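Local coordinates for D-3-phosphoglycerate dehydrogenase oxidoreductase protein (Ralstonia solanacearum, PDB 3GG9) that probably catalyses the NAD-dependent oxidation of 3-phosphoglycerate, as a D-isomer specific 2-hydroxyacid dehydrogenase, at residues A273-F278 / H287-M292; M120-R125 / N294-P299; V49-L54 / Q318-I323. All coordinates share one frame; numbering follows the deposited sequence.

Interaction 1 (A273-F278 / H287-M292)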
ATOM      1  N   ALA A 273      12.936   4.827   3.217  1.00 24.21           N
ATOM      2  CA  ALA A 273      12.127   5.966   2.863  1.00 25.55           C
ATOM      3  C   ALA A 273      11.039   5.641   1.832  1.00 25.62           C
ATOM      4  O   ALA A 273      11.160   4.699   1.047  1.00 26.40           O
ATOM      5  CB  ALA A 273      12.985   7.103   2.412  1.00 21.93           C
ATOM      6  N   ALA A 274       9.964   6.422   1.864  1.00 24.25           N
ATOM      7  CA  ALA A 274       8.960   6.374   0.813  1.00 24.71           C
ATOM      8  C   ALA A 274       8.661   7.822   0.423  1.00 22.44           C
ATOM      9  O   ALA A 274       8.322   8.646   1.273  1.00 28.43           O
ATOM     10  CB  ALA A 274       7.691   5.630   1.286  1.00 20.15           C
ATOM     11  N   ILE A 275       8.872   8.158  -0.846  1.00 22.81           N
ATOM     12  CA  ILE A 275       8.739   9.551  -1.281  1.00 25.05           C
ATOM     13  C   ILE A 275       7.881   9.664  -2.543  1.00 24.47           C
ATOM     14  O   ILE A 275       7.868   8.770  -3.392  1.00 26.96           O
ATOM     15  CB  ILE A 275      10.114  10.296  -1.443  1.00 27.45           C
ATOM     16  CG1 ILE A 275      10.958   9.696  -2.564  1.00 33.28           C
ATOM     17  CG2 ILE A 275      10.942  10.368  -0.116  1.00 22.70           C
ATOM     18  CD1 ILE A 275      10.957  10.534  -3.760  1.00 43.81           C
ATOM     19  N   ASP A 276       7.209  10.797  -2.682  1.00 25.61           N
ATOM     20  CA  ASP A 276       6.310  11.018  -3.814  1.00 25.58           C
ATOM     21  C   ASP A 276       6.723  12.271  -4.580  1.00 23.47           C
ATOM     22  O   ASP A 276       6.159  12.583  -5.592  1.00 27.35           O
ATOM     23  CB  ASP A 276       4.855  11.106  -3.311  1.00 19.91           C
ATOM     24  CG  ASP A 276       3.830  11.231  -4.444  1.00 27.01           C
ATOM     25  OD1 ASP A 276       3.772  10.328  -5.304  1.00 27.13           O
ATOM     26  OD2 ASP A 276       3.058  12.231  -4.461  1.00 35.68           O
ATOM     27  N   VAL A 277       7.768  12.952  -4.121  1.00 25.70           N
ATOM     28  CA  VAL A 277       8.082  14.273  -4.642  1.00 22.05           C
ATOM     29  C   VAL A 277       9.587  14.403  -4.841  1.00 29.04           C
ATOM     30  O   VAL A 277      10.372  13.907  -4.027  1.00 24.45           O
ATOM     31  CB  VAL A 277       7.591  15.412  -3.683  1.00 29.17           C
ATOM     32  CG1 VAL A 277       6.077  15.506  -3.701  1.00 24.82           C
ATOM     33  CG2 VAL A 277       8.116  15.192  -2.237  1.00 27.01           C
ATOM     34  N   PHE A 278       9.963  15.066  -5.925  1.00 23.63           N
ATOM     35  CA  PHE A 278      11.363  15.282  -6.281  1.00 26.90           C
ATOM     36  C   PHE A 278      11.632  16.766  -6.540  1.00 31.36           C
ATOM     37  O   PHE A 278      10.706  17.510  -6.861  1.00 33.69           O
ATOM     38  CB  PHE A 278      11.690  14.495  -7.544  1.00 25.77           C
ATOM     39  CG  PHE A 278      11.621  13.001  -7.374  1.00 33.79           C
ATOM     40  CD1 PHE A 278      12.784  12.263  -7.123  1.00 34.70           C
ATOM     41  CD2 PHE A 278      10.407  12.324  -7.484  1.00 33.34           C
ATOM     42  CE1 PHE A 278      12.735  10.884  -6.982  1.00 34.62           C
ATOM     43  CE2 PHE A 278      10.339  10.937  -7.325  1.00 38.16           C
ATOM     44  CZ  PHE A 278      11.509  10.214  -7.096  1.00 36.59           C
ATOM     45  N   HIS A 287      17.275   8.571 -11.289  1.00 24.56           N
ATOM     46  CA  HIS A 287      17.576   9.273 -10.055  1.00 28.05           C
ATOM     47  C   HIS A 287      18.232   8.297  -9.096  1.00 25.30           C
ATOM     48  O   HIS A 287      17.889   7.104  -9.073  1.00 29.38           O
ATOM     49  CB  HIS A 287      16.294   9.821  -9.407  1.00 24.53           C
ATOM     50  CG  HIS A 287      16.562  10.845  -8.354  1.00 25.93           C
ATOM     51  ND1 HIS A 287      16.887  10.505  -7.060  1.00 28.57           N
ATOM     52  CD2 HIS A 287      16.570  12.199  -8.400  1.00 31.57           C
ATOM     53  CE1 HIS A 287      17.083  11.602  -6.354  1.00 33.02           C
ATOM     54  NE2 HIS A 287      16.896  12.644  -7.145  1.00 25.15           N
ATOM     55  N   THR A 288      19.166   8.803  -8.301  1.00 24.04           N
ATOM     56  CA  THR A 288      19.876   8.017  -7.267  1.00 29.46           C
ATOM     57  C   THR A 288      18.914   7.194  -6.394  1.00 30.24           C
ATOM     58  O   THR A 288      19.138   6.006  -6.152  1.00 29.49           O
ATOM     59  CB  THR A 288      20.747   8.971  -6.394  1.00 32.55           C
ATOM     60  OG1 THR A 288      21.698   9.633  -7.241  1.00 31.57           O
ATOM     61  CG2 THR A 288      21.514   8.238  -5.338  1.00 38.44           C
ATOM     62  N   LEU A 289      17.831   7.827  -5.943  1.00 28.92           N
ATOM     63  CA  LEU A 289      16.852   7.179  -5.065  1.00 28.45           C
ATOM     64  C   LEU A 289      16.126   6.009  -5.711  1.00 30.30           C
ATOM     65  O   LEU A 289      15.721   5.080  -5.015  1.00 32.21           O
ATOM     66  CB  LEU A 289      15.823   8.193  -4.571  1.00 26.56           C
ATOM     67  CG  LEU A 289      16.217   9.133  -3.437  1.00 26.06           C
ATOM     68  CD1 LEU A 289      15.010   9.986  -3.144  1.00 32.81           C
ATOM     69  CD2 LEU A 289      16.668   8.353  -2.160  1.00 29.55           C
ATOM     70  N   LEU A 290      15.979   6.051  -7.036  1.00 29.21           N
ATOM     71  CA  LEU A 290      15.314   4.986  -7.783  1.00 32.78           C
ATOM     72  C   LEU A 290      16.168   3.731  -7.835  1.00 32.87           C
ATOM     73  O   LEU A 290      15.651   2.641  -8.037  1.00 36.66           O
ATOM     74  CB  LEU A 290      14.937   5.442  -9.209  1.00 29.21           C
ATOM     75  CG  LEU A 290      13.985   6.629  -9.416  1.00 25.00           C
ATOM     76  CD1 LEU A 290      13.593   6.803 -10.878  1.00 24.15           C
ATOM     77  CD2 LEU A 290      12.753   6.441  -8.595  1.00 33.13           C
ATOM     78  N   ARG A 291      17.476   3.891  -7.651  1.00 30.79           N
ATOM     79  CA  ARG A 291      18.389   2.753  -7.653  1.00 32.65           C
ATOM     80  C   ARG A 291      18.704   2.220  -6.250  1.00 33.88           C
ATOM     81  O   ARG A 291      19.588   1.384  -6.086  1.00 34.45           O
ATOM     82  CB  ARG A 291      19.664   3.108  -8.423  1.00 34.40           C
ATOM     83  CG  ARG A 291      19.355   3.584  -9.836  1.00 33.13           C
ATOM     84  CD  ARG A 291      20.619   3.784 -10.662  1.00 40.97           C
ATOM     85  NE  ARG A 291      21.388   4.965 -10.260  1.00 35.62           N
ATOM     86  CZ  ARG A 291      21.126   6.221 -10.627  1.00 38.20           C
ATOM     87  NH1 ARG A 291      21.930   7.184 -10.211  1.00 30.33           N
ATOM     88  NH2 ARG A 291      20.077   6.528 -11.397  1.00 31.28           N
ATOM     89  N   MET A 292      17.961   2.703  -5.254  1.00 35.15           N
ATOM     90  CA  MET A 292      18.078   2.251  -3.865  1.00 31.86           C
ATOM     91  C   MET A 292      16.906   1.354  -3.463  1.00 34.01           C
ATOM     92  O   MET A 292      15.749   1.787  -3.478  1.00 35.04           O
ATOM     93  CB  MET A 292      18.161   3.462  -2.924  1.00 32.11           C
ATOM     94  CG  MET A 292      19.550   4.111  -2.862  1.00 40.09           C
ATOM     95  SD  MET A 292      19.688   5.535  -1.744  1.00 40.37           S
ATOM     96  CE  MET A 292      19.909   6.801  -2.917  1.00 53.50           C
TER

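Interaction 2 (M120-R125 / N294-P299)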
ATOM      1  N   MET A 120       1.971   1.804   4.266  1.00 19.58           N
ATOM      2  CA  MET A 120       1.679   0.373   4.196  1.00 15.92           C
ATOM      3  C   MET A 120       2.533  -0.370   3.148  1.00 28.96           C
ATOM      4  O   MET A 120       3.041  -1.459   3.418  1.00 23.39           O
ATOM      5  CB  MET A 120       0.179   0.170   3.989  1.00 24.63           C
ATOM      6  CG  MET A 120      -0.580   0.817   5.144  1.00 21.46           C
ATOM      7  SD  MET A 120      -2.195   0.101   5.396  1.00 23.33           S
ATOM      8  CE  MET A 120      -1.667  -1.211   6.510  1.00 25.10           C
ATOM      9  N   ALA A 121       2.724   0.248   1.985  1.00 24.58           N
ATOM     10  CA  ALA A 121       3.490  -0.372   0.911  1.00 23.52           C
ATOM     11  C   ALA A 121       4.921  -0.552   1.381  1.00 19.95           C
ATOM     12  O   ALA A 121       5.465  -1.637   1.265  1.00 24.07           O
ATOM     13  CB  ALA A 121       3.421   0.467  -0.363  1.00 19.77           C
ATOM     14  N   ALA A 122       5.496   0.494   1.976  1.00 21.88           N
ATOM     15  CA  ALA A 122       6.878   0.433   2.491  1.00 20.37           C
ATOM     16  C   ALA A 122       7.028  -0.522   3.680  1.00 27.34           C
ATOM     17  O   ALA A 122       7.876  -1.415   3.675  1.00 21.56           O
ATOM     18  CB  ALA A 122       7.364   1.848   2.840  1.00 18.14           C
ATOM     19  N   GLN A 123       6.162  -0.404   4.685  1.00 20.15           N
ATOM     20  CA  GLN A 123       6.327  -1.266   5.870  1.00 17.28           C
ATOM     21  C   GLN A 123       6.147  -2.753   5.571  1.00 16.18           C
ATOM     22  O   GLN A 123       6.640  -3.606   6.318  1.00 24.13           O
ATOM     23  CB  GLN A 123       5.364  -0.853   7.010  1.00 19.58           C
ATOM     24  CG  GLN A 123       5.748   0.454   7.734  1.00 21.82           C
ATOM     25  CD  GLN A 123       7.196   0.443   8.298  1.00 31.68           C
ATOM     26  OE1 GLN A 123       8.174   0.467   7.547  1.00 30.00           O
ATOM     27  NE2 GLN A 123       7.315   0.406   9.614  1.00 23.19           N
ATOM     28  N   ARG A 124       5.421  -3.071   4.496  1.00 16.26           N
ATOM     29  CA  ARG A 124       5.231  -4.471   4.137  1.00 16.33           C
ATOM     30  C   ARG A 124       6.065  -4.888   2.945  1.00 17.94           C
ATOM     31  O   ARG A 124       5.920  -6.020   2.446  1.00 25.08           O
ATOM     32  CB  ARG A 124       3.759  -4.829   3.907  1.00 16.93           C
ATOM     33  CG  ARG A 124       2.895  -4.852   5.220  1.00 22.91           C
ATOM     34  CD  ARG A 124       3.522  -5.712   6.355  1.00 18.48           C
ATOM     35  NE  ARG A 124       3.263  -7.151   6.199  1.00 21.52           N
ATOM     36  CZ  ARG A 124       2.286  -7.822   6.806  1.00 28.47           C
ATOM     37  NH1 ARG A 124       1.434  -7.195   7.617  1.00 26.17           N
ATOM     38  NH2 ARG A 124       2.161  -9.127   6.577  1.00 25.31           N
ATOM     39  N   ARG A 125       6.903  -3.967   2.492  1.00 20.36           N
ATOM     40  CA  ARG A 125       7.852  -4.196   1.363  1.00 17.95           C
ATOM     41  C   ARG A 125       7.160  -4.674   0.098  1.00 25.38           C
ATOM     42  O   ARG A 125       7.690  -5.479  -0.667  1.00 24.51           O
ATOM     43  CB  ARG A 125       9.010  -5.110   1.786  1.00 21.42           C
ATOM     44  CG  ARG A 125       9.931  -4.491   2.842  1.00 28.60           C
ATOM     45  CD  ARG A 125       9.446  -4.720   4.284  1.00 25.22           C
ATOM     46  NE  ARG A 125      10.458  -4.378   5.285  1.00 29.54           N
ATOM     47  CZ  ARG A 125      10.607  -3.185   5.863  1.00 22.35           C
ATOM     48  NH1 ARG A 125      11.549  -3.025   6.771  1.00 25.15           N
ATOM     49  NH2 ARG A 125       9.816  -2.158   5.573  1.00 31.05           N
ATOM     50  N   ASN A 294      16.050   0.362  -0.573  1.00 27.73           N
ATOM     51  CA  ASN A 294      15.372   0.902   0.628  1.00 30.18           C
ATOM     52  C   ASN A 294      14.746   2.291   0.420  1.00 27.83           C
ATOM     53  O   ASN A 294      14.492   3.012   1.381  1.00 27.14           O
ATOM     54  CB  ASN A 294      16.306   0.901   1.845  1.00 28.34           C
ATOM     55  CG  ASN A 294      17.573   1.703   1.613  1.00 28.28           C
ATOM     56  OD1 ASN A 294      18.034   1.844   0.476  1.00 35.08           O
ATOM     57  ND2 ASN A 294      18.151   2.217   2.687  1.00 32.56           N
ATOM     58  N   CYS A 295      14.488   2.659  -0.833  1.00 28.33           N
ATOM     59  CA  CYS A 295      13.580   3.777  -1.119  1.00 34.80           C
ATOM     60  C   CYS A 295      12.472   3.305  -2.041  1.00 32.52           C
ATOM     61  O   CYS A 295      12.725   2.621  -3.020  1.00 31.58           O
ATOM     62  CB  CYS A 295      14.298   4.985  -1.733  1.00 30.28           C
ATOM     63  SG  CYS A 295      13.377   6.568  -1.542  1.00 39.22           S
ATOM     64  N   ILE A 296      11.238   3.639  -1.692  1.00 33.23           N
ATOM     65  CA  ILE A 296      10.115   3.456  -2.601  1.00 26.62           C
ATOM     66  C   ILE A 296       9.727   4.839  -3.119  1.00 20.72           C
ATOM     67  O   ILE A 296       9.406   5.729  -2.334  1.00 27.12           O
ATOM     68  CB  ILE A 296       8.953   2.740  -1.887  1.00 26.45           C
ATOM     69  CG1 ILE A 296       9.371   1.282  -1.613  1.00 37.17           C
ATOM     70  CG2 ILE A 296       7.662   2.809  -2.721  1.00 31.16           C
ATOM     71  CD1 ILE A 296       8.650   0.626  -0.501  1.00 38.35           C
ATOM     72  N   CYS A 297       9.781   5.020  -4.430  1.00 24.08           N
ATOM     73  CA  CYS A 297       9.490   6.322  -5.052  1.00 21.55           C
ATOM     74  C   CYS A 297       8.339   6.198  -6.012  1.00 26.84           C
ATOM     75  O   CYS A 297       8.360   5.339  -6.912  1.00 23.31           O
ATOM     76  CB  CYS A 297      10.689   6.827  -5.839  1.00 28.29           C
ATOM     77  SG  CYS A 297      12.231   6.904  -4.937  1.00 33.45           S
ATOM     78  N   THR A 298       7.329   7.046  -5.812  1.00 20.42           N
ATOM     79  CA  THR A 298       6.234   7.173  -6.745  1.00 16.77           C
ATOM     80  C   THR A 298       6.320   8.528  -7.414  1.00 17.82           C
ATOM     81  O   THR A 298       6.877   9.489  -6.840  1.00 24.78           O
ATOM     82  CB  THR A 298       4.880   7.077  -6.004  1.00 19.01           C
ATOM     83  OG1 THR A 298       4.951   7.951  -4.884  1.00 24.38           O
ATOM     84  CG2 THR A 298       4.659   5.660  -5.541  1.00 19.72           C
ATOM     85  N   PRO A 299       5.771   8.630  -8.640  1.00 17.64           N
ATOM     86  CA  PRO A 299       5.947   9.841  -9.427  1.00 24.29           C
ATOM     87  C   PRO A 299       4.919  10.941  -9.173  1.00 19.34           C
ATOM     88  O   PRO A 299       4.106  11.257 -10.045  1.00 23.68           O
ATOM     89  CB  PRO A 299       5.854   9.317 -10.869  1.00 24.61           C
ATOM     90  CG  PRO A 299       4.879   8.194 -10.755  1.00 26.53           C
ATOM     91  CD  PRO A 299       5.086   7.574  -9.404  1.00 16.93           C
TER

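Interaction 3 (V49-L54 / Q318-I323). Unlike the reference sequence in segment 49-54: Leu-52 (reference Ile).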
ATOM      1  N   VAL A  49      -2.813  30.341 -27.584  1.00 36.80           N
ATOM      2  CA  VAL A  49      -3.848  30.115 -26.569  1.00 37.00           C
ATOM      3  C   VAL A  49      -4.197  31.369 -25.798  1.00 32.29           C
ATOM      4  O   VAL A  49      -3.335  32.158 -25.441  1.00 32.85           O
ATOM      5  CB  VAL A  49      -3.585  28.861 -25.636  1.00 41.80           C
ATOM      6  CG1 VAL A  49      -2.560  27.921 -26.256  1.00 39.64           C
ATOM      7  CG2 VAL A  49      -3.215  29.239 -24.209  1.00 41.35           C
ATOM      8  N   GLU A  50      -5.484  31.548 -25.557  1.00 30.75           N
ATOM      9  CA  GLU A  50      -5.958  32.657 -24.781  1.00 32.72           C
ATOM     10  C   GLU A  50      -6.164  32.236 -23.334  1.00 33.49           C
ATOM     11  O   GLU A  50      -6.120  33.078 -22.431  1.00 31.75           O
ATOM     12  CB  GLU A  50      -7.265  33.174 -25.378  1.00 38.74           C
ATOM     13  CG  GLU A  50      -7.174  33.475 -26.875  1.00 44.38           C
ATOM     14  CD  GLU A  50      -8.521  33.405 -27.555  1.00 51.58           C
ATOM     15  OE1 GLU A  50      -9.324  34.349 -27.386  1.00 58.41           O
ATOM     16  OE2 GLU A  50      -8.779  32.401 -28.253  1.00 43.93           O
ATOM     17  N   ALA A  51      -6.399  30.943 -23.106  1.00 34.22           N
ATOM     18  CA  ALA A  51      -6.583  30.434 -21.736  1.00 32.59           C
ATOM     19  C   ALA A  51      -5.743  29.206 -21.466  1.00 31.82           C
ATOM     20  O   ALA A  51      -5.748  28.249 -22.233  1.00 31.52           O
ATOM     21  CB  ALA A  51      -8.059  30.168 -21.418  1.00 33.10           C
ATOM     22  N   LEU A  52      -5.023  29.236 -20.355  1.00 27.19           N
ATOM     23  CA  LEU A  52      -4.097  28.169 -20.033  1.00 34.03           C
ATOM     24  C   LEU A  52      -4.568  27.541 -18.738  1.00 31.88           C
ATOM     25  O   LEU A  52      -4.782  28.243 -17.759  1.00 37.62           O
ATOM     26  CB  LEU A  52      -2.693  28.753 -19.870  1.00 34.78           C
ATOM     27  CG  LEU A  52      -1.435  27.925 -20.058  1.00 40.15           C
ATOM     28  CD1 LEU A  52      -1.449  27.113 -21.342  1.00 38.69           C
ATOM     29  CD2 LEU A  52      -0.270  28.882 -20.046  1.00 41.97           C
ATOM     30  N   VAL A  53      -4.757  26.223 -18.752  1.00 31.62           N
ATOM     31  CA  VAL A  53      -5.049  25.482 -17.536  1.00 26.76           C
ATOM     32  C   VAL A  53      -3.777  24.771 -17.059  1.00 30.62           C
ATOM     33  O   VAL A  53      -3.166  23.988 -17.801  1.00 29.50           O
ATOM     34  CB  VAL A  53      -6.202  24.473 -17.712  1.00 26.26           C
ATOM     35  CG1 VAL A  53      -6.469  23.707 -16.385  1.00 25.39           C
ATOM     36  CG2 VAL A  53      -7.463  25.207 -18.181  1.00 27.15           C
ATOM     37  N   LEU A  54      -3.389  25.075 -15.824  1.00 26.74           N
ATOM     38  CA  LEU A  54      -2.209  24.479 -15.206  1.00 29.32           C
ATOM     39  C   LEU A  54      -2.615  23.403 -14.202  1.00 28.96           C
ATOM     40  O   LEU A  54      -3.571  23.580 -13.434  1.00 29.05           O
ATOM     41  CB  LEU A  54      -1.366  25.548 -14.502  1.00 28.11           C
ATOM     42  CG  LEU A  54      -0.769  26.689 -15.339  1.00 28.99           C
ATOM     43  CD1 LEU A  54       0.078  27.614 -14.471  1.00 28.57           C
ATOM     44  CD2 LEU A  54       0.078  26.137 -16.481  1.00 32.30           C
ATOM     45  N   GLN A 318     -14.915  25.611 -14.679  1.00 26.64           N
ATOM     46  CA  GLN A 318     -16.003  26.519 -14.292  1.00 29.45           C
ATOM     47  C   GLN A 318     -15.487  27.938 -14.032  1.00 31.34           C
ATOM     48  O   GLN A 318     -16.170  28.912 -14.352  1.00 29.11           O
ATOM     49  CB  GLN A 318     -16.779  25.987 -13.088  1.00 31.79           C
ATOM     50  CG  GLN A 318     -18.148  26.643 -12.844  1.00 30.17           C
ATOM     51  CD  GLN A 318     -19.067  26.608 -14.072  1.00 28.88           C
ATOM     52  OE1 GLN A 318     -19.289  25.552 -14.668  1.00 34.90           O
ATOM     53  NE2 GLN A 318     -19.622  27.773 -14.442  1.00 29.68           N
ATOM     54  N   ASN A 319     -14.267  28.059 -13.499  1.00 30.10           N
ATOM     55  CA  ASN A 319     -13.669  29.380 -13.283  1.00 30.35           C
ATOM     56  C   ASN A 319     -13.518  30.175 -14.588  1.00 30.87           C
ATOM     57  O   ASN A 319     -13.823  31.375 -14.633  1.00 29.15           O
ATOM     58  CB  ASN A 319     -12.340  29.281 -12.519  1.00 30.54           C
ATOM     59  CG  ASN A 319     -12.522  29.065 -11.017  1.00 32.39           C
ATOM     60  OD1 ASN A 319     -13.616  29.214 -10.465  1.00 28.36           O
ATOM     61  ND2 ASN A 319     -11.429  28.733 -10.342  1.00 26.59           N
ATOM     62  N   ILE A 320     -13.054  29.512 -15.644  1.00 33.31           N
ATOM     63  CA  ILE A 320     -12.959  30.132 -16.959  1.00 29.02           C
ATOM     64  C   ILE A 320     -14.350  30.581 -17.438  1.00 36.78           C
ATOM     65  O   ILE A 320     -14.525  31.729 -17.857  1.00 33.16           O
ATOM     66  CB  ILE A 320     -12.300  29.212 -17.997  1.00 33.53           C
ATOM     67  CG1 ILE A 320     -10.820  28.983 -17.646  1.00 33.55           C
ATOM     68  CG2 ILE A 320     -12.416  29.811 -19.402  1.00 35.15           C
ATOM     69  CD1 ILE A 320     -10.171  27.840 -18.435  1.00 31.22           C
ATOM     70  N   LEU A 321     -15.336  29.692 -17.334  1.00 32.47           N
ATOM     71  CA  LEU A 321     -16.714  30.026 -17.710  1.00 33.05           C
ATOM     72  C   LEU A 321     -17.298  31.200 -16.919  1.00 37.34           C
ATOM     73  O   LEU A 321     -17.990  32.045 -17.494  1.00 37.24           O
ATOM     74  CB  LEU A 321     -17.651  28.819 -17.597  1.00 36.25           C
ATOM     75  CG  LEU A 321     -17.276  27.503 -18.291  1.00 32.18           C
ATOM     76  CD1 LEU A 321     -18.430  26.523 -18.199  1.00 31.01           C
ATOM     77  CD2 LEU A 321     -16.835  27.692 -19.750  1.00 33.95           C
ATOM     78  N   ASP A 322     -17.028  31.242 -15.615  1.00 33.95           N
ATOM     79  CA  ASP A 322     -17.530  32.303 -14.740  1.00 34.80           C
ATOM     80  C   ASP A 322     -16.903  33.652 -15.080  1.00 37.00           C
ATOM     81  O   ASP A 322     -17.581  34.667 -15.021  1.00 36.85           O
ATOM     82  CB  ASP A 322     -17.257  32.013 -13.260  1.00 32.38           C
ATOM     83  CG  ASP A 322     -18.091  30.879 -12.695  1.00 39.84           C
ATOM     84  OD1 ASP A 322     -19.165  30.528 -13.240  1.00 41.21           O
ATOM     85  OD2 ASP A 322     -17.658  30.340 -11.659  1.00 40.51           O
ATOM     86  N   ILE A 323     -15.613  33.657 -15.426  1.00 35.37           N
ATOM     87  CA  ILE A 323     -14.920  34.898 -15.784  1.00 41.09           C
ATOM     88  C   ILE A 323     -15.471  35.487 -17.086  1.00 39.23           C
ATOM     89  O   ILE A 323     -15.688  36.695 -17.179  1.00 43.76           O
ATOM     90  CB  ILE A 323     -13.367  34.718 -15.798  1.00 43.80           C
ATOM     91  CG1 ILE A 323     -12.764  35.369 -14.567  1.00 53.37           C
ATOM     92  CG2 ILE A 323     -12.703  35.357 -17.002  1.00 49.66           C
ATOM     93  CD1 ILE A 323     -12.925  34.567 -13.345  1.00 62.27           C
TER

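Interaction 1 (A273-F278 / H287-M292)
Phe-278 and His-287 make the aromatic part of this contact, an edge-to-face (T-shaped) pair. An edge of the phenyl ring comes up over one face of the imidazole, with ring centroids 5.2 Å apart and planes at 67°. CD1 of Phe-278 lies 4.0 Å from CD2 of His-287, off toward the rim of the imidazole, while CE1 covers the CG and ND1 side of the same face. The phenyl reaches across because its CG lies beside the backbone N, anti to the carbonyl carbon (chi1 -66°).

Two aliphatic contacts flank the ring pair. Leu-290 lays its CD2 methyl 4.2 Å from CZ of Phe-278. Leu-289 CD1 sits 4.1 Å from CG1 of Ile-275, and the two side chains meet at about a right angle. The isoleucine's own CD1 sits over one face of the Phe-278 ring, offset toward its rim, so the two side chains that meet 287-292 also touch each other.

No hydrogen bond spans the two segments. The polar work is done within 287-292: the backbone N of Leu-289 donates to ND1 of His-287 at 3.1 Å and 163°, lying in the ring plane. This nearly straight bond restrains the imidazole's rotation and keeps its face turned to Phe-278. The backbone of 288-291 winds as a 3-10 turn, begun by Leu-290 N bonding to His-287 O.

Around the contact, strand 272-275 runs in the seven-stranded parallel sheet beside strand 295-297, where Leu-289 touches Cys-295 and Cys-297, and Leu-290 Cys-297. Trp-138 and Leu-133 of the second subunit pack on Phe-278 and Leu-290, respectively. Leu-289 also rests on Val-262 and Leu-265, so the 3-10 turn spans from strand 295-297 to helix 260-267.

Interaction 2 (M120-R125 / N294-P299)
Ile-296 pushes its CD1 methyl against the last turn of helix 109-123, and all the direct contacts run through this one methyl. CD1 comes within 3.5 Å of Ala-122 CA and 3.8 Å of Ala-122 CB; Ala-121 adds a looser contact through its carbonyl oxygen. The isoleucine holds CG1 beside its backbone N (chi1 -69°), with the chain running on extended to the helix. The CA atoms of Ala-122 and Ile-296 are 6.7 Å apart, a close approach consistent with the small side chains of Ala-121 and Ala-122.

The hydrogen bonds belong to the helix end. Arg-125, with positive phi, closes it as a Schellman motif and also stands at the N-cap of helix 126-134. Its guanidinium folds back so that NH2 reaches Ala-122 O at 2.8 Å, in the guanidinium plane. The backbone N of Arg-125 bonds to the same oxygen from the opposite face, so two donors hold this carbonyl. Phe-152 takes Arg-125 further, through a cation-pi contact and a bond from NH1 to its carbonyl.

Helix 109-123 packs here on strands 246-249, 272-275 and 295-297 of the parallel sheet, consistent with the Rossmann-type NAD-binding domain of this family.

Interaction 3 (V49-L54 / Q318-I323)
Within 318-323, Ile-320 meets strand 51-54 through CD1, here in the five-stranded parallel alpha/beta domain with strand order 2-1-3-4-5. The methyl lies 3.8 Å from CG2 of Val-53 and 4.3 Å from CB of Ala-51. It thus bridges two residues on one side of the strand, since Leu-52 between them directs its side chain away from the helix. Val-53 meets the isoleucine at an oblique angle, while Ala-51 offers no more than its methyl.

The torsions of Ile-320 account for which atom touches. CG1 is anti to the carbonyl carbon (chi1 -67°), and a chi2 of 167° runs the chain out extended, so CD1 leads.

The next shell spreads the helix over further strands. Ile-320 also touches Ser-76, Ile-323 touches Ile-74 and Leu-102, and Asn-319 lies on Leu-102, so the helix covers strands 51-54, 74-77 and 100-102. In the sheet itself, Ala-51 touches Ile-5 of the neighbouring strand 4-7. A helix from near the end of the chain is thereby laid on the sheet formed near its beginning, as in this dehydrogenase family.

One turn of the helix is tied by Gln-318, whose NE2 reaches Asp-322 OD1 at 3.0 Å and 168°, in its own amide plane but from above the carboxylate plane.

Overall arrangement
Interactions 1 and 2 work on the same sheet: strands 272-275 and 295-297 are neighbours in it, joined by Ile-275 N to Ile-296 O (2.9 Å), and both contacts border the second subunit. Interaction 3 belongs to the other sheet, its centre about 35 Å from that of interaction 1, and no other chain of the assembly touches it. All three are buried and none has a hydrogen bond between its segments, but their makeup differs. Interaction 1 adds an aromatic pair to its aliphatic contacts and buries the most surface. In the other two a single isoleucine methyl joins a helix to a strand, in both cases near the C-terminal end of the helix.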